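Local structure of cysteine protease (Xylella fastidiosa, 3OIS) at residues P102-I107 / C139-W144; G147-D152 / P160-S165; Y70-I75 / R254-N259; L63-Q68 / I87-I92; N119-A124 / E156-G161. The protein probably cleaves peptide bonds as a papain-family cysteine protease, and binds uridine-5'-diphosphate. All blocks are in the same frame, centred on the assembly; numbering follows the deposited sequence. Where two conformers were deposited one is given.

Along the chain, contact 4 closes first. Contact 1 comes next and ties the start of helix 104-114 to the long loop that runs on to helix 170-176. Both segments of contact 2, and E156-G161 of contact 5, lie in that same loop; the centres of these two contacts are about 7 Å apart. Contacts 1, 2 and 5 are nested within the loop closed by contact 3, which touches all four others. Contacts 4 and 5 lie on opposite sides of the chain's centre, about 29 Å apart between centres. Contact 3 thus joins the helix 78-93 side of the papain-type fold to its beta-sheet side, with the other contacts ranged around it.

Contact 1. Residues P102-I107 / C139-W144; sequences PSRLFI and CPEKEW
E141 reaches across to the first turn of helix 104-114. Its CB packs against S103 CA at 3.7 Å and CG follows the same backbone, because CG is anti to the backbone N (chi1 -170°) and the chain stays extended beyond it. At the tip the carboxylate meets R104 side-on, with one oxygen for NE and the other for NH2. R104 NH2 lies 2.9 Å from E141 OE1, which sits nearly in the guanidinium plane and completes a salt bridge. E141 OE2 accepts from R104 NE on its syn lone pair at 3.1 Å, and on its anti side from the backbone N of R104 at 3.0 Å (N-H...O 172°). A water bound to L105 N and W144 O also donates to OE2, so this oxygen is held from several directions at a helix start, where a negative charge is probably welcome. Next to it, S103 N donates to C139 O at 2.8 Å. S103 OG gives its proton to a lone pair of W144 O at 2.7 Å and accepts from F106 N at 3.1 Å. A small hydroxyl residue fits this double task, and S103 is the N-cap of helix 104-114 in the papain-type fold.

Contact 2. Residues G147-D152 / P160-S165; sequences GDTPAD and PGAPAS
This is a loop-to-loop van der Waals contact bridged by water, in which G147 and T149 lie against A162 and P163. Both segments belong to the long irregular connection between helices 126-135 and 170-176 of the papain-type fold, and P163 opens a short 3-10 turn, 163-165. No direct hydrogen bond joins the segments. G147 has no side chain to stand between the backbones, so the proline ring settles against the glycine itself, with P163 CG 3.9 Å from G147 CA and P163 CB 3.8 Å from G147 O. T149 crosses the same ring at about a right angle. With its OG1 anti to the carbonyl carbon (chi1 -60°), the hydroxyl comes to 3.7 Å from P163 CD, while CG2 is turned to the methyl of A162, 4.2 Å from A162 CB. The small A164 is packed by L105 of helix 104-114 and by F158; L105 also touches P163. D148 points away from this contact and makes a salt bridge with R74. A single water supplies the polar link. It donates to G147 O at 2.9 Å and to T149 O at 2.8 Å, and accepts from A164 N at 2.9 Å.

Contact 3. Residues Y70-I75 / R254-N259; sequences YDQGRI and RNSWGN
Two backbone hydrogen bonds clamp Y70-Q72 to S256-G258. Q72 N donates to S256 O at 2.7 Å in an almost straight bond (171°), and G258 N donates to Y70 O at 3.1 Å, the two flanking a single beta bridge between D71 and W257. CA-H...O contacts fill in around them, such as S256 CA to Y70 O at 3.4 Å. A water adds a third link, accepting from Y70 N and donating to N255 O.

Beside the backbones, R254 meets Y70 in a cation-pi contact. Its NH2 sits 3.2 Å above the centre of the ring, and the guanidinium stands nearly upright on it, the planes 78° apart. The long chain, extended from CG to NE, carries the charge there. In the next shell, NH2 also donates to Q68 O, and NH1 to F67 O and Y266 OH, which fixes the group's rotation; Y70 OH is in turn bound to Q88 OE1.

Glycine suits both bends. G258 has a positive phi of 80° and backbone angles that leave no room for a side chain, and G73 occupies the second position of the type II' turn from Q72 to I75. D71 OD1 accepts from G73 N at 2.9 Å, an Asx turn that shapes the approach to it. Further out, W257 stacks on H237 and its NE1 donates to G32 O.

In papain-like relatives the glutamine matching Q72 contributes to the oxyanion hole and the asparagine matching N255 orients the catalytic histidine; equivalent roles are probable here, with C78 and H237 close by.

Contact 4. Residues L63-Q68 / I87-I92; sequences LTPPFQ and IQFERI
The F67 ring is sandwiched. P65 CG of its own segment lies 3.5 Å above one face, offset toward the rim, and the amide of Q88 covers the opposite face, its CD 3.5 Å above the ring centre. Amide and ring planes are only 10° apart, a true stack, and Q88 CG adds a CH-pi contact at 3.6 Å from the centroid. At the ring's edge, near its plane, I92 CD1 approaches F67 CE2 to 3.8 Å. The F89 ring instead presents an edge: L63 O lies in its plane, 3.3 Å from F89 CE1, while L63 CB and P65 CB pack nearby. Q88, F89 and I92 line one side of helix 78-93, the long central helix of the papain fold, and the proline-rich segment after strand 60-62 passes across it. Prolines suit a segment without regular structure: they need no backbone N-H partner and present compact apolar rings. The side chains of P66 and I92 pass in opposite directions, P66 CD 4.1 Å from I92 CD1. F67 reaches the helix through a first torsion of 60°. The amide of Q88 is gripped at both ends, OE1 accepting from Y70 OH and NE2 donating to E99 OE2.

Contact 5. Residues N119-A124 / E156-G161; sequences NYDSGA and EEFPPG
Two irregular loops of the papain-type fold meet here, Y120 and F158 carrying much of the contact: the connection from helix 104-114 to strand 124-125, which makes an inverse gamma turn centred on D121, and the long loop leading to helix 170-176. One direct backbone bond joins them, F158 N donating to N119 O at 2.9 Å (N-H...O 151°).

F158 supplies much of the apolar surface. With CG anti to the carbonyl carbon (chi1 -79°), its ring lies along the N119-D121 backbone: F158 CE2 is 3.4 Å from Y120 O, and F158 CZ is 3.7 Å from D121 CB. An aromatic suits this buried place, for I75, A164 and R112 pack around the same ring. The tyrosine side chain was modelled in two conformers, and in one of them E157, extended, crosses Y120 obliquely, its CG 3.5 Å from Y120 CE1. The same E157 CG lies 3.1 Å from N119 O. E156, with its left-handed backbone angles (phi 53°), turns its carbonyl to the edge of the Y120 ring in that conformer, near its plane, with E156 O 3.5 Å from Y120 CD1.

Polar groups of the turn find partners on helix 104-114 and at G76. D121 OD1 accepts from Y108 OH and G76 N, which suits a short acidic side chain, and Y120 O accepts from R112 NH1. Between the loops a water takes the hydrogen of D121 N at 2.8 Å and donates to E156 O at 2.7 Å.

Contact 1. Residues P102-I107 / C139-W144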
# COMPACT_ATOMS: atom_id res chain seq x y z
N PRO A 102 11.63 4.84 3.51
CA PRO A 102 10.88 5.54 4.58
C PRO A 102 10.49 4.58 5.70
O PRO A 102 10.23 3.37 5.44
CB PRO A 102 9.61 6.06 3.87
CG PRO A 102 9.99 6.11 2.41
CD PRO A 102 10.94 4.97 2.20
N SER A 103 10.53 5.07 6.94
CA SER A 103 10.11 4.25 8.12
C SER A 103 8.65 3.76 8.10
O SER A 103 7.73 4.52 8.41
CB SER A 103 10.35 4.99 9.44
OG SER A 103 9.92 4.13 10.46
N ARG A 104 8.48 2.48 7.80
CA ARG A 104 7.13 1.86 7.71
C ARG A 104 6.48 1.81 9.07
O ARG A 104 5.27 2.06 9.19
CB ARG A 104 7.26 0.47 7.13
CG ARG A 104 7.56 0.57 5.56
CD ARG A 104 8.03 -0.80 5.03
NE ARG A 104 9.32 -1.27 5.57
CZ ARG A 104 9.73 -2.54 5.69
NH1 ARG A 104 8.95 -3.57 5.36
NH2 ARG A 104 10.99 -2.75 6.21
N LEU A 105 7.26 1.54 10.13
CA LEU A 105 6.62 1.48 11.46
C LEU A 105 6.25 2.87 11.94
O LEU A 105 5.29 3.01 12.64
CB LEU A 105 7.54 0.87 12.51
CG LEU A 105 7.73 -0.64 12.38
CD1 LEU A 105 8.51 -1.12 13.63
CD2 LEU A 105 6.36 -1.36 12.33
N PHE A 106 7.03 3.92 11.52
CA PHE A 106 6.60 5.28 11.86
C PHE A 106 5.18 5.55 11.23
O PHE A 106 4.27 6.16 11.88
CB PHE A 106 7.57 6.33 11.27
CG PHE A 106 7.21 7.74 11.62
CD1 PHE A 106 7.69 8.31 12.81
CD2 PHE A 106 6.39 8.52 10.77
CE1 PHE A 106 7.37 9.60 13.12
CE2 PHE A 106 6.03 9.83 11.11
CZ PHE A 106 6.55 10.35 12.33
N ILE A 107 4.98 5.18 9.99
CA ILE A 107 3.67 5.36 9.39
C ILE A 107 2.64 4.54 10.17
O ILE A 107 1.60 5.09 10.50
CB ILE A 107 3.64 5.07 7.90
CG1 ILE A 107 4.58 6.05 7.12
CG2 ILE A 107 2.20 5.13 7.25
CD1 ILE A 107 4.86 5.49 5.79
N CYS A 139 9.97 9.65 8.77
CA CYS A 139 11.46 9.68 8.93
C CYS A 139 12.08 8.50 8.18
O CYS A 139 11.41 7.55 7.81
CB CYS A 139 11.83 9.64 10.41
SG CYS A 139 11.34 8.16 11.30
N PRO A 140 13.41 8.53 7.97
CA PRO A 140 14.05 7.40 7.37
C PRO A 140 13.96 6.10 8.22
O PRO A 140 14.00 6.14 9.46
CB PRO A 140 15.56 7.87 7.28
CG PRO A 140 15.40 9.37 7.09
CD PRO A 140 14.34 9.68 8.15
N GLU A 141 13.88 4.95 7.56
CA GLU A 141 13.75 3.72 8.27
C GLU A 141 14.97 3.47 9.18
O GLU A 141 14.81 2.94 10.24
CB GLU A 141 13.34 2.55 7.37
CG GLU A 141 12.97 1.31 8.14
CD GLU A 141 12.05 0.44 7.31
OE1 GLU A 141 12.55 -0.38 6.49
OE2 GLU A 141 10.84 0.60 7.53
N LYS A 142 16.16 3.93 8.79
CA LYS A 142 17.31 3.77 9.71
C LYS A 142 17.14 4.37 11.05
O LYS A 142 17.67 3.81 12.03
CB LYS A 142 18.65 4.20 9.05
CG LYS A 142 19.17 3.06 8.12
CD LYS A 142 20.30 3.43 7.15
CE LYS A 142 20.74 2.18 6.38
NZ LYS A 142 22.03 2.39 5.62
N GLU A 143 16.42 5.50 11.13
CA GLU A 143 16.13 6.19 12.38
C GLU A 143 15.01 5.52 13.18
O GLU A 143 14.91 5.68 14.39
CB GLU A 143 15.72 7.63 12.04
CG GLU A 143 15.62 8.59 13.20
CD GLU A 143 15.40 10.03 12.72
OE1 GLU A 143 15.18 10.25 11.50
OE2 GLU A 143 15.47 10.95 13.58
N TRP A 144 14.13 4.76 12.49
CA TRP A 144 13.02 4.05 13.18
C TRP A 144 12.82 2.72 12.46
O TRP A 144 11.94 2.62 11.53
CB TRP A 144 11.70 4.89 13.23
CG TRP A 144 10.76 4.35 14.30
CD1 TRP A 144 9.53 3.75 14.10
CD2 TRP A 144 11.00 4.32 15.73
NE1 TRP A 144 9.02 3.33 15.30
CE2 TRP A 144 9.87 3.72 16.33
CE3 TRP A 144 12.05 4.75 16.54
CZ2 TRP A 144 9.78 3.50 17.73
CZ3 TRP A 144 11.94 4.60 17.95
CH2 TRP A 144 10.83 3.94 18.52
O HOH W 1 10.11 0.77 10.15

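Contact 2. Residues G147-D152 / P160-S165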
# COMPACT_ATOMS: atom_id res chain seq x y z
N GLY A 147 10.56 -3.90 12.51
CA GLY A 147 10.68 -5.16 13.24
C GLY A 147 9.29 -5.73 13.20
O GLY A 147 8.36 -5.01 13.49
N ASP A 148 9.16 -6.96 12.73
CA ASP A 148 7.81 -7.54 12.46
C ASP A 148 7.33 -8.49 13.57
O ASP A 148 6.51 -9.32 13.29
CB ASP A 148 7.77 -8.25 11.09
CG ASP A 148 8.34 -9.68 11.18
OD1 ASP A 148 9.32 -9.86 11.96
OD2 ASP A 148 7.88 -10.56 10.48
N THR A 149 7.86 -8.35 14.81
CA THR A 149 7.30 -9.14 15.94
C THR A 149 5.78 -9.04 15.91
O THR A 149 5.25 -7.91 15.94
CB THR A 149 7.79 -8.62 17.28
OG1 THR A 149 9.23 -8.71 17.35
CG2 THR A 149 7.25 -9.47 18.39
N PRO A 150 5.08 -10.18 15.85
CA PRO A 150 3.62 -10.11 15.66
C PRO A 150 2.86 -10.00 16.98
O PRO A 150 3.48 -10.14 18.11
CB PRO A 150 3.27 -11.44 14.96
CG PRO A 150 4.40 -12.44 15.51
CD PRO A 150 5.64 -11.55 15.61
N ALA A 151 1.57 -9.76 16.88
CA ALA A 151 0.69 -9.87 18.05
C ALA A 151 0.80 -11.24 18.64
O ALA A 151 0.95 -12.23 17.94
CB ALA A 151 -0.70 -9.53 17.70
N ASP A 152 0.81 -11.32 19.98
CA ASP A 152 0.70 -12.61 20.65
C ASP A 152 -0.62 -13.36 20.31
O ASP A 152 -1.72 -12.79 20.29
CB ASP A 152 0.76 -12.35 22.15
CG ASP A 152 0.62 -13.64 22.95
OD1 ASP A 152 1.57 -14.42 23.00
OD2 ASP A 152 -0.49 -13.88 23.45
N PRO A 160 5.12 -7.09 25.01
CA PRO A 160 5.99 -6.00 25.44
C PRO A 160 7.29 -6.03 24.61
O PRO A 160 7.80 -7.09 24.22
CB PRO A 160 6.23 -6.35 26.93
CG PRO A 160 4.93 -6.90 27.37
CD PRO A 160 4.58 -7.84 26.15
N GLY A 161 7.74 -4.83 24.27
CA GLY A 161 8.91 -4.63 23.40
C GLY A 161 8.71 -4.73 21.90
O GLY A 161 9.69 -4.52 21.16
N ALA A 162 7.49 -5.07 21.42
CA ALA A 162 7.33 -5.26 19.97
C ALA A 162 7.60 -3.94 19.34
O ALA A 162 7.08 -2.91 19.79
CB ALA A 162 5.89 -5.73 19.62
N PRO A 163 8.49 -3.93 18.32
CA PRO A 163 8.79 -2.71 17.62
C PRO A 163 7.54 -1.99 17.11
O PRO A 163 7.49 -0.74 17.25
CB PRO A 163 9.69 -3.15 16.48
CG PRO A 163 10.35 -4.45 17.02
CD PRO A 163 9.30 -5.06 17.89
N ALA A 164 6.51 -2.73 16.65
CA ALA A 164 5.29 -2.05 16.13
C ALA A 164 4.51 -1.22 17.15
O ALA A 164 3.78 -0.28 16.77
CB ALA A 164 4.29 -3.10 15.41
N SER A 165 4.63 -1.57 18.41
CA SER A 165 3.84 -0.80 19.44
C SER A 165 4.66 0.29 20.14
O SER A 165 4.13 1.06 20.96
CB SER A 165 3.26 -1.79 20.46
OG SER A 165 4.36 -2.41 21.14
O HOH W 2 6.59 -5.47 15.78

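Contact 3. Residues Y70-I75 / R254-N259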
# COMPACT_ATOMS: atom_id res chain seq x y z
N TYR A 70 9.92 -4.50 -0.36
CA TYR A 70 10.11 -4.76 1.07
C TYR A 70 9.43 -6.03 1.48
O TYR A 70 8.72 -6.63 0.70
CB TYR A 70 9.45 -3.64 1.91
CG TYR A 70 9.54 -2.19 1.40
CD1 TYR A 70 10.79 -1.61 0.98
CD2 TYR A 70 8.40 -1.42 1.23
CE1 TYR A 70 10.87 -0.32 0.56
CE2 TYR A 70 8.47 -0.09 0.77
CZ TYR A 70 9.72 0.47 0.45
OH TYR A 70 9.83 1.79 0.01
N ASP A 71 9.65 -6.42 2.75
CA ASP A 71 8.93 -7.58 3.25
C ASP A 71 8.25 -7.12 4.54
O ASP A 71 8.93 -6.83 5.55
CB ASP A 71 9.91 -8.73 3.55
CG ASP A 71 9.22 -10.00 3.95
OD1 ASP A 71 8.01 -10.00 4.32
OD2 ASP A 71 9.92 -11.08 3.95
N GLN A 72 6.90 -7.02 4.55
CA GLN A 72 6.27 -6.50 5.76
C GLN A 72 6.22 -7.51 6.86
O GLN A 72 5.93 -7.16 7.99
CB GLN A 72 4.86 -6.05 5.43
CG GLN A 72 3.90 -7.20 5.17
CD GLN A 72 2.50 -6.61 4.92
OE1 GLN A 72 1.58 -6.61 5.83
NE2 GLN A 72 2.28 -6.22 3.72
N GLY A 73 6.57 -8.76 6.56
CA GLY A 73 6.53 -9.84 7.58
C GLY A 73 5.16 -10.02 8.25
O GLY A 73 4.09 -10.03 7.57
N ARG A 74 5.20 -10.27 9.55
CA ARG A 74 4.08 -10.91 10.22
C ARG A 74 3.13 -9.93 10.87
O ARG A 74 2.37 -10.35 11.78
CB ARG A 74 4.67 -11.82 11.33
CG ARG A 74 5.56 -12.93 10.76
CD ARG A 74 6.29 -13.66 11.91
NE ARG A 74 7.33 -12.79 12.37
CZ ARG A 74 8.02 -12.96 13.51
NH1 ARG A 74 7.74 -14.03 14.30
NH2 ARG A 74 8.97 -12.10 13.84
N ILE A 75 3.17 -8.69 10.46
CA ILE A 75 2.22 -7.70 10.96
C ILE A 75 1.34 -7.10 9.82
O ILE A 75 1.60 -7.31 8.62
CB ILE A 75 3.00 -6.60 11.74
CG1 ILE A 75 3.99 -5.80 10.82
CG2 ILE A 75 3.53 -7.17 13.07
CD1 ILE A 75 4.64 -4.53 11.62
N ARG A 254 3.46 -3.99 -7.05
CA ARG A 254 4.58 -4.19 -6.11
C ARG A 254 3.99 -4.71 -4.86
O ARG A 254 3.22 -4.03 -4.18
CB ARG A 254 5.18 -2.82 -5.89
CG ARG A 254 6.40 -2.83 -4.94
CD ARG A 254 6.86 -1.38 -4.65
NE ARG A 254 7.69 -1.35 -3.49
CZ ARG A 254 9.03 -1.60 -3.46
NH1 ARG A 254 9.71 -1.87 -4.60
NH2 ARG A 254 9.70 -1.57 -2.31
N ASN A 255 4.30 -5.97 -4.52
CA ASN A 255 3.79 -6.54 -3.24
C ASN A 255 4.85 -6.26 -2.13
O ASN A 255 5.92 -5.67 -2.44
CB ASN A 255 3.46 -7.99 -3.39
CG ASN A 255 2.36 -8.46 -2.41
OD1 ASN A 255 2.05 -7.77 -1.45
ND2 ASN A 255 1.76 -9.60 -2.70
N SER A 256 4.56 -6.60 -0.87
CA SER A 256 5.40 -6.32 0.28
C SER A 256 5.62 -7.63 1.03
O SER A 256 5.61 -7.66 2.25
CB SER A 256 4.72 -5.25 1.16
OG SER A 256 3.34 -5.62 1.37
N TRP A 257 5.82 -8.71 0.29
CA TRP A 257 6.00 -10.07 0.89
C TRP A 257 7.39 -10.59 0.54
O TRP A 257 7.65 -11.82 0.59
CB TRP A 257 4.93 -11.06 0.39
CG TRP A 257 3.53 -10.68 0.87
CD1 TRP A 257 3.19 -9.77 1.88
CD2 TRP A 257 2.28 -11.06 0.25
NE1 TRP A 257 1.78 -9.66 1.97
CE2 TRP A 257 1.23 -10.43 0.97
CE3 TRP A 257 1.96 -11.94 -0.80
CZ2 TRP A 257 -0.12 -10.65 0.63
CZ3 TRP A 257 0.63 -12.15 -1.13
CH2 TRP A 257 -0.40 -11.47 -0.44
N GLY A 258 8.33 -9.67 0.35
CA GLY A 258 9.72 -10.11 -0.02
C GLY A 258 9.91 -10.46 -1.50
O GLY A 258 8.92 -10.49 -2.30
N ASN A 259 11.19 -10.72 -1.88
CA ASN A 259 11.48 -10.96 -3.30
C ASN A 259 11.53 -12.43 -3.74
O ASN A 259 11.91 -12.72 -4.93
CB ASN A 259 12.74 -10.17 -3.75
CG ASN A 259 14.05 -10.75 -3.18
OD1 ASN A 259 15.15 -10.23 -3.50
ND2 ASN A 259 13.97 -11.81 -2.41
O HOH W 3 7.42 -3.76 -1.10

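Contact 4. Residues L63-Q68 / I87-I92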
# COMPACT_ATOMS: atom_id res chain seq x y z
N LEU A 63 6.59 1.33 -14.67
CA LEU A 63 7.30 2.30 -13.79
C LEU A 63 8.14 1.58 -12.73
O LEU A 63 8.56 2.20 -11.79
CB LEU A 63 6.28 3.27 -13.08
CG LEU A 63 5.23 3.97 -13.98
CD1 LEU A 63 4.51 5.07 -13.17
CD2 LEU A 63 5.91 4.59 -15.23
N THR A 64 8.22 0.25 -12.79
CA THR A 64 8.92 -0.49 -11.71
C THR A 64 10.22 0.26 -11.35
O THR A 64 11.09 0.48 -12.21
CB THR A 64 9.27 -1.93 -12.13
OG1 THR A 64 8.10 -2.65 -12.45
CG2 THR A 64 9.98 -2.73 -10.98
N PRO A 65 10.42 0.57 -10.09
CA PRO A 65 11.59 1.37 -9.69
C PRO A 65 12.80 0.44 -9.37
O PRO A 65 12.63 -0.79 -9.36
CB PRO A 65 11.07 2.12 -8.45
CG PRO A 65 10.17 1.14 -7.83
CD PRO A 65 9.42 0.43 -9.02
N PRO A 66 13.99 1.01 -9.15
CA PRO A 66 15.10 0.12 -8.92
C PRO A 66 15.14 -0.46 -7.52
O PRO A 66 15.68 -1.58 -7.35
CB PRO A 66 16.33 1.02 -9.18
CG PRO A 66 15.81 2.29 -9.83
CD PRO A 66 14.43 2.41 -9.20
N PHE A 67 14.48 0.20 -6.55
CA PHE A 67 14.57 -0.33 -5.20
C PHE A 67 13.74 -1.59 -5.04
O PHE A 67 12.60 -1.65 -5.52
CB PHE A 67 14.25 0.73 -4.14
CG PHE A 67 12.82 1.35 -4.26
CD1 PHE A 67 11.75 0.91 -3.44
CD2 PHE A 67 12.61 2.41 -5.07
CE1 PHE A 67 10.48 1.61 -3.54
CE2 PHE A 67 11.43 3.10 -5.22
CZ PHE A 67 10.29 2.66 -4.47
N GLN A 68 14.29 -2.57 -4.34
CA GLN A 68 13.63 -3.87 -4.31
C GLN A 68 12.39 -3.79 -3.42
O GLN A 68 12.24 -2.85 -2.61
CB GLN A 68 14.54 -4.97 -3.79
CG GLN A 68 15.04 -4.81 -2.42
CD GLN A 68 16.23 -5.76 -2.13
OE1 GLN A 68 16.06 -7.00 -2.03
NE2 GLN A 68 17.43 -5.17 -1.99
N ILE A 87 6.26 7.11 -1.48
CA ILE A 87 7.19 8.18 -1.01
C ILE A 87 8.59 7.95 -1.60
O ILE A 87 9.18 8.90 -2.13
CB ILE A 87 7.33 8.19 0.50
CG1 ILE A 87 6.04 8.74 1.10
CG2 ILE A 87 8.46 9.16 0.90
CD1 ILE A 87 5.76 10.26 0.78
N GLN A 88 9.10 6.71 -1.55
CA GLN A 88 10.44 6.41 -2.07
C GLN A 88 10.48 6.65 -3.56
O GLN A 88 11.47 7.27 -4.04
CB GLN A 88 10.87 4.99 -1.71
CG GLN A 88 12.31 4.74 -2.06
CD GLN A 88 12.87 3.55 -1.33
OE1 GLN A 88 12.24 2.96 -0.43
NE2 GLN A 88 14.10 3.12 -1.77
N PHE A 89 9.42 6.24 -4.27
CA PHE A 89 9.35 6.42 -5.68
C PHE A 89 9.34 7.90 -6.04
O PHE A 89 10.03 8.30 -7.03
CB PHE A 89 8.05 5.78 -6.21
CG PHE A 89 7.87 5.87 -7.71
CD1 PHE A 89 8.12 4.74 -8.54
CD2 PHE A 89 7.49 7.07 -8.32
CE1 PHE A 89 7.92 4.83 -9.96
CE2 PHE A 89 7.29 7.15 -9.72
CZ PHE A 89 7.51 6.02 -10.54
N GLU A 90 8.51 8.69 -5.34
CA GLU A 90 8.37 10.12 -5.67
C GLU A 90 9.69 10.85 -5.45
O GLU A 90 9.99 11.81 -6.20
CB GLU A 90 7.21 10.84 -4.91
CG GLU A 90 5.79 10.45 -5.31
CD GLU A 90 5.39 10.83 -6.73
OE1 GLU A 90 5.20 12.04 -7.04
OE2 GLU A 90 5.21 9.91 -7.51
N ARG A 91 10.49 10.41 -4.47
CA ARG A 91 11.75 11.13 -4.17
C ARG A 91 12.72 10.91 -5.31
O ARG A 91 13.43 11.85 -5.71
CB ARG A 91 12.32 10.77 -2.80
CG ARG A 91 11.55 11.55 -1.69
CD ARG A 91 12.00 11.27 -0.28
NE ARG A 91 13.25 11.97 0.06
CZ ARG A 91 14.45 11.40 0.11
NH1 ARG A 91 14.57 10.11 -0.16
NH2 ARG A 91 15.53 12.12 0.43
N ILE A 92 12.71 9.73 -5.89
CA ILE A 92 13.49 9.51 -7.12
C ILE A 92 13.06 10.48 -8.21
O ILE A 92 13.84 11.33 -8.65
CB ILE A 92 13.42 8.07 -7.59
CG1 ILE A 92 14.07 7.15 -6.54
CG2 ILE A 92 14.08 7.91 -8.99
CD1 ILE A 92 13.72 5.69 -6.80

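Contact 5. Residues N119-A124 / E156-G161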
# COMPACT_ATOMS: atom_id res chain seq x y z
N ASN A 119 -1.33 -0.63 20.39
CA ASN A 119 -0.96 -1.88 21.07
C ASN A 119 -1.46 -3.17 20.40
O ASN A 119 -1.17 -4.25 20.90
CB ASN A 119 -1.51 -1.85 22.49
CG ASN A 119 -0.71 -0.86 23.44
OD1 ASN A 119 0.43 -0.44 23.14
ND2 ASN A 119 -1.31 -0.58 24.61
N TYR A 120 -2.20 -3.06 19.26
CA TYR A 120 -2.82 -4.19 18.59
C TYR A 120 -2.47 -4.15 17.08
O TYR A 120 -2.23 -3.04 16.55
CB TYR A 120 -4.33 -4.02 18.85
CG TYR A 120 -4.58 -4.06 20.37
CD1 TYR A 120 -4.78 -5.29 21.01
CD2 TYR A 120 -4.58 -2.88 21.15
CE1 TYR A 120 -4.97 -5.37 22.41
CE2 TYR A 120 -4.77 -2.93 22.55
CZ TYR A 120 -4.94 -4.18 23.17
OH TYR A 120 -5.13 -4.27 24.52
N ASP A 121 -2.50 -5.29 16.39
CA ASP A 121 -2.14 -5.29 14.97
C ASP A 121 -3.49 -5.08 14.24
O ASP A 121 -4.08 -5.98 13.62
CB ASP A 121 -1.50 -6.65 14.64
CG ASP A 121 -0.79 -6.65 13.33
OD1 ASP A 121 -0.54 -5.57 12.78
OD2 ASP A 121 -0.50 -7.78 12.84
N SER A 122 -3.97 -3.83 14.23
CA SER A 122 -5.29 -3.58 13.77
C SER A 122 -5.36 -3.40 12.28
O SER A 122 -6.45 -3.36 11.72
CB SER A 122 -5.82 -2.34 14.48
OG SER A 122 -4.96 -1.25 14.13
N GLY A 123 -4.21 -3.18 11.62
CA GLY A 123 -4.25 -2.71 10.21
C GLY A 123 -4.66 -1.20 10.22
O GLY A 123 -4.62 -0.56 11.30
N ALA A 124 -4.96 -0.66 9.05
CA ALA A 124 -5.19 0.77 8.90
C ALA A 124 -5.90 1.08 7.57
O ALA A 124 -5.86 0.26 6.60
CB ALA A 124 -3.78 1.51 8.97
N GLU A 156 -3.84 -11.57 21.40
CA GLU A 156 -3.94 -10.77 20.15
C GLU A 156 -3.51 -9.31 20.35
O GLU A 156 -4.04 -8.43 19.72
CB GLU A 156 -5.29 -10.89 19.44
CG GLU A 156 -5.48 -12.30 18.74
CD GLU A 156 -4.52 -12.65 17.52
OE1 GLU A 156 -3.59 -11.91 17.12
OE2 GLU A 156 -4.76 -13.75 16.95
N GLU A 157 -2.59 -9.12 21.30
CA GLU A 157 -1.97 -7.84 21.58
C GLU A 157 -0.48 -7.94 21.29
O GLU A 157 0.13 -8.95 21.58
CB GLU A 157 -2.08 -7.52 23.09
CG GLU A 157 -1.71 -6.03 23.41
CD GLU A 157 -1.97 -5.59 24.85
OE1 GLU A 157 -2.75 -6.28 25.56
OE2 GLU A 157 -1.37 -4.53 25.25
N PHE A 158 0.13 -6.86 20.82
CA PHE A 158 1.56 -6.89 20.73
C PHE A 158 2.22 -7.17 22.11
O PHE A 158 1.79 -6.61 23.13
CB PHE A 158 2.10 -5.55 20.22
CG PHE A 158 1.96 -5.42 18.75
CD1 PHE A 158 2.60 -6.34 17.90
CD2 PHE A 158 1.15 -4.42 18.20
CE1 PHE A 158 2.40 -6.23 16.49
CE2 PHE A 158 0.95 -4.31 16.79
CZ PHE A 158 1.61 -5.21 15.95
N PRO A 159 3.23 -8.05 22.12
CA PRO A 159 3.90 -8.33 23.36
C PRO A 159 4.75 -7.15 23.72
O PRO A 159 5.05 -6.24 22.90
CB PRO A 159 4.74 -9.59 23.07
CG PRO A 159 4.93 -9.62 21.61
CD PRO A 159 3.79 -8.77 20.96
N PRO A 160 5.12 -7.09 25.01
CA PRO A 160 5.99 -6.00 25.44
C PRO A 160 7.29 -6.03 24.61
O PRO A 160 7.80 -7.09 24.22
CB PRO A 160 6.23 -6.35 26.93
CG PRO A 160 4.93 -6.90 27.37
CD PRO A 160 4.58 -7.84 26.15
N GLY A 161 7.74 -4.83 24.27
CA GLY A 161 8.91 -4.63 23.40
C GLY A 161 8.71 -4.73 21.90
O GLY A 161 9.69 -4.52 21.16
O HOH W 4 -3.82 -7.59 17.14